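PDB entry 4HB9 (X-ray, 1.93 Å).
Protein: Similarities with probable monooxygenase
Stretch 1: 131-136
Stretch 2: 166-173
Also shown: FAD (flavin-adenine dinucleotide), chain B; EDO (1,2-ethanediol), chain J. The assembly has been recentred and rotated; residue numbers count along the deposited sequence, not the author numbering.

Stretch 1, residues 131-136: TFVRYE
Stretch 2, residues 166-173: SKVRKQYL

The carboxamide of Gln171, a helix residue, binds the strand backbone at Tyr135 as a neighbouring strand would, donating and accepting at the same residue. Tyr135 N donates to Gln171 OE1 (3.1 Å, 162° at the hydrogen), and Gln171 NE2 donates to Tyr135 O (2.8 Å, 174°). An extended side chain (chi1 and chi2 t, chi3 -27°) carries the amide there, its CA-to-CB bond pointing toward the strand. Gln171 NE2 also lies over one face of the Tyr135 ring, 3.4 Å from Tyr135 CZ, and a water donates to both Gln171 OE1 (2.7 Å) and Val133 O (2.8 Å).

Strand 132-136 and helix 167-172 run in broadly the same direction, 37° apart (signed crossing -37°), with axes 8.4 Å apart at closest approach. The nearest CA atoms across the contact are Arg134 CA and Val168 CA, 7.1 Å apart. The strand is extended except at Val133 (phi/psi -118/-46); the helix is regular, with Tyr172 N bonded to Val168 O (2.8 Å). At its start, Ser166 OG (chi1 t) caps Arg169 N at 2.9 Å.

Phe132 (chi1 t, chi2 94°) points toward the helix. Val168 CG2 (chi1 t) sits over its face, 3.8 Å from the ring centroid and 12° off the normal, a CH-pi contact, while Lys167 CB approaches the ring edge, 3.7 Å from Phe132 CE2. The Phe132 backbone meanwhile reads the FAD adenine: Phe132 N donates to FAD N1A (2.9 Å) and FAD N6A to Phe132 O (3.2 Å).

Tyr135 (chi1 p, chi2 85°) leaves the strand sideways, but its end approaches the helix, bringing Tyr135 OH within 3.3 Å of Tyr172 CD1 (Tyr172 chi1 t, chi2 45°). Arg134 (chi1 p, chi2 and chi3 t) leads away, forming a salt bridge from Arg134 NH1 to Glu136 OE2 (2.8 Å).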

# COMPACT_ATOMS: atom_id res chain seq x y z
N THR A 131 -12.73 -16.03 -4.97
CA THR A 131 -13.18 -14.95 -4.09
C THR A 131 -13.64 -15.53 -2.77
O THR A 131 -14.68 -16.18 -2.70
CB THR A 131 -14.34 -14.16 -4.75
OG1 THR A 131 -13.87 -13.53 -5.93
CG2 THR A 131 -14.90 -13.09 -3.83
N PHE A 132 -12.88 -15.25 -1.71
CA PHE A 132 -13.24 -15.66 -0.38
C PHE A 132 -14.58 -15.03 0.03
O PHE A 132 -14.81 -13.84 -0.20
CB PHE A 132 -12.15 -15.27 0.62
CG PHE A 132 -12.58 -15.38 2.03
CD1 PHE A 132 -12.34 -16.53 2.75
CD2 PHE A 132 -13.27 -14.35 2.64
CE1 PHE A 132 -12.76 -16.64 4.07
CE2 PHE A 132 -13.70 -14.44 3.95
CZ PHE A 132 -13.43 -15.59 4.67
N VAL A 133 -15.44 -15.84 0.63
CA VAL A 133 -16.73 -15.38 1.16
C VAL A 133 -16.81 -15.60 2.68
O VAL A 133 -17.21 -14.70 3.42
CB VAL A 133 -17.90 -16.11 0.46
CG1 VAL A 133 -19.23 -15.81 1.14
CG2 VAL A 133 -17.97 -15.73 -1.02
N ARG A 134 -16.42 -16.77 3.16
CA ARG A 134 -16.40 -17.06 4.60
C ARG A 134 -15.58 -18.28 4.92
O ARG A 134 -15.22 -19.05 4.05
CB ARG A 134 -17.83 -17.25 5.15
CG ARG A 134 -18.53 -18.48 4.64
CD ARG A 134 -20.00 -18.54 5.07
NE ARG A 134 -20.65 -19.66 4.40
CZ ARG A 134 -20.77 -20.89 4.90
NH1 ARG A 134 -20.31 -21.18 6.12
NH2 ARG A 134 -21.36 -21.83 4.18
N TYR A 135 -15.29 -18.47 6.21
CA TYR A 135 -14.69 -19.69 6.68
C TYR A 135 -15.50 -20.31 7.80
O TYR A 135 -16.31 -19.62 8.46
CB TYR A 135 -13.27 -19.43 7.16
CG TYR A 135 -13.19 -18.55 8.39
CD1 TYR A 135 -13.32 -19.09 9.67
CD2 TYR A 135 -12.95 -17.19 8.27
CE1 TYR A 135 -13.23 -18.30 10.80
CE2 TYR A 135 -12.85 -16.38 9.38
CZ TYR A 135 -13.00 -16.93 10.65
OH TYR A 135 -12.89 -16.13 11.75
N GLU A 136 -15.24 -21.60 8.02
CA GLU A 136 -15.80 -22.37 9.13
C GLU A 136 -14.73 -23.22 9.78
O GLU A 136 -13.98 -23.91 9.09
CB GLU A 136 -16.86 -23.36 8.64
CG GLU A 136 -18.20 -22.76 8.24
CD GLU A 136 -19.23 -23.82 7.87
OE1 GLU A 136 -18.84 -25.00 7.67
OE2 GLU A 136 -20.42 -23.46 7.76
N SER A 166 -11.09 -6.22 4.08
CA SER A 166 -10.95 -7.65 4.24
C SER A 166 -12.18 -8.34 4.81
O SER A 166 -12.59 -8.05 5.94
CB SER A 166 -9.78 -7.88 5.18
OG SER A 166 -9.72 -9.17 5.72
N LYS A 167 -12.76 -9.26 4.06
CA LYS A 167 -13.87 -10.08 4.56
C LYS A 167 -13.41 -11.04 5.65
O LYS A 167 -14.19 -11.38 6.53
CB LYS A 167 -14.53 -10.90 3.45
CG LYS A 167 -15.15 -10.10 2.33
CD LYS A 167 -16.12 -9.03 2.81
CE LYS A 167 -16.63 -8.19 1.64
NZ LYS A 167 -17.24 -9.03 0.56
N VAL A 168 -12.14 -11.46 5.61
CA VAL A 168 -11.61 -12.31 6.66
C VAL A 168 -11.64 -11.55 7.98
O VAL A 168 -12.10 -12.10 8.98
CB VAL A 168 -10.19 -12.81 6.37
CG1 VAL A 168 -9.68 -13.67 7.53
CG2 VAL A 168 -10.17 -13.60 5.08
N ARG A 169 -11.13 -10.31 7.98
CA ARG A 169 -11.16 -9.47 9.19
C ARG A 169 -12.59 -9.22 9.65
O ARG A 169 -12.89 -9.25 10.86
CB ARG A 169 -10.49 -8.09 8.97
CG ARG A 169 -10.42 -7.26 10.26
CD ARG A 169 -10.30 -5.75 10.07
NE ARG A 169 -11.37 -5.16 9.26
CZ ARG A 169 -11.20 -4.57 8.08
NH1 ARG A 169 -12.24 -4.05 7.43
NH2 ARG A 169 -10.00 -4.49 7.52
N LYS A 170 -13.47 -8.96 8.70
CA LYS A 170 -14.86 -8.64 9.04
C LYS A 170 -15.52 -9.83 9.74
O LYS A 170 -16.34 -9.64 10.63
CB LYS A 170 -15.64 -8.21 7.79
CG LYS A 170 -15.44 -6.76 7.37
CD LYS A 170 -16.02 -6.53 5.97
CE LYS A 170 -16.36 -5.09 5.64
NZ LYS A 170 -15.41 -4.10 6.18
N GLN A 171 -15.13 -11.05 9.37
CA GLN A 171 -15.67 -12.24 10.02
C GLN A 171 -14.97 -12.53 11.32
O GLN A 171 -15.64 -12.80 12.31
CB GLN A 171 -15.59 -13.46 9.13
CG GLN A 171 -16.19 -14.67 9.81
CD GLN A 171 -16.23 -15.93 8.98
OE1 GLN A 171 -16.27 -15.90 7.74
NE2 GLN A 171 -16.26 -17.05 9.68
N TYR A 172 -13.64 -12.45 11.33
CA TYR A 172 -12.85 -12.83 12.48
C TYR A 172 -12.89 -11.79 13.60
O TYR A 172 -13.02 -12.17 14.77
CB TYR A 172 -11.40 -13.11 12.06
CG TYR A 172 -10.50 -13.64 13.15
CD1 TYR A 172 -10.92 -14.66 14.01
CD2 TYR A 172 -9.22 -13.14 13.32
CE1 TYR A 172 -10.08 -15.16 14.99
CE2 TYR A 172 -8.37 -13.63 14.30
CZ TYR A 172 -8.81 -14.63 15.14
OH TYR A 172 -7.96 -15.12 16.10
N LEU A 173 -12.79 -10.51 13.26
CA LEU A 173 -12.70 -9.43 14.23
C LEU A 173 -13.74 -8.37 13.85
O LEU A 173 -13.38 -7.26 13.49
CB LEU A 173 -11.29 -8.83 14.25
CG LEU A 173 -10.15 -9.78 14.60
CD1 LEU A 173 -8.80 -9.07 14.54
CD2 LEU A 173 -10.34 -10.37 15.99
PA FAD B . -3.19 -5.54 -1.39
O1A FAD B . -1.80 -5.39 -1.94
O2A FAD B . -4.32 -4.61 -1.65
O5B FAD B . -3.69 -7.03 -1.73
C5B FAD B . -4.98 -7.49 -1.37
C4B FAD B . -5.26 -8.65 -2.32
O4B FAD B . -6.40 -9.37 -1.84
C3B FAD B . -5.55 -8.20 -3.76
O3B FAD B . -4.84 -8.99 -4.72
C2B FAD B . -7.05 -8.40 -3.86
O2B FAD B . -7.55 -8.66 -5.16
C1B FAD B . -7.24 -9.62 -2.95
N9A FAD B . -8.59 -9.82 -2.41
C8A FAD B . -9.41 -8.89 -1.85
N7A FAD B . -10.56 -9.46 -1.40
C5A FAD B . -10.47 -10.77 -1.70
C6A FAD B . -11.37 -11.93 -1.51
N6A FAD B . -12.57 -11.70 -0.93
N1A FAD B . -10.96 -13.13 -1.96
C2A FAD B . -9.74 -13.30 -2.53
N3A FAD B . -8.87 -12.29 -2.73
C4A FAD B . -9.19 -11.02 -2.34
N1 FAD B . 2.80 1.77 0.41
C2 FAD B . 4.10 1.98 0.72
O2 FAD B . 4.68 1.34 1.66
N3 FAD B . 4.82 2.89 0.02
C4 FAD B . 4.33 3.66 -0.95
O4 FAD B . 5.07 4.49 -1.54
C4X FAD B . 2.92 3.51 -1.32
N5 FAD B . 2.34 4.25 -2.31
C5X FAD B . 1.03 4.08 -2.59
C6 FAD B . 0.41 4.83 -3.58
C7 FAD B . -0.94 4.67 -3.90
C7M FAD B . -1.60 5.49 -4.98
C8 FAD B . -1.74 3.67 -3.17
C8M FAD B . -3.20 3.46 -3.50
C9 FAD B . -1.13 2.91 -2.17
C9A FAD B . 0.22 3.06 -1.85
N10 FAD B . 0.83 2.28 -0.84
C10 FAD B . 2.17 2.49 -0.54
C1' FAD B . 0.07 1.30 -0.03
C2' FAD B . 0.19 -0.13 -0.57
O2' FAD B . -0.09 -0.18 -1.95
C3' FAD B . -0.80 -1.01 0.18
O3' FAD B . -0.75 -0.69 1.57
C4' FAD B . -0.44 -2.48 0.01
O4' FAD B . -0.91 -2.89 -1.26
C5' FAD B . -1.07 -3.36 1.06
O5' FAD B . -0.67 -4.69 0.79
P FAD B . -1.74 -5.86 1.08
O1P FAD B . -1.04 -7.12 0.60
O2P FAD B . -2.21 -5.75 2.50
O3P FAD B . -3.05 -5.58 0.21
C1 EDO J . -10.70 -13.88 18.84
O1 EDO J . -10.43 -15.21 18.41
C2 EDO J . -11.32 -13.09 17.69
O2 EDO J . -12.54 -13.68 17.24
O HOH W 1 -16.68 -11.97 -0.85
O HOH W 2 -17.32 -14.07 6.12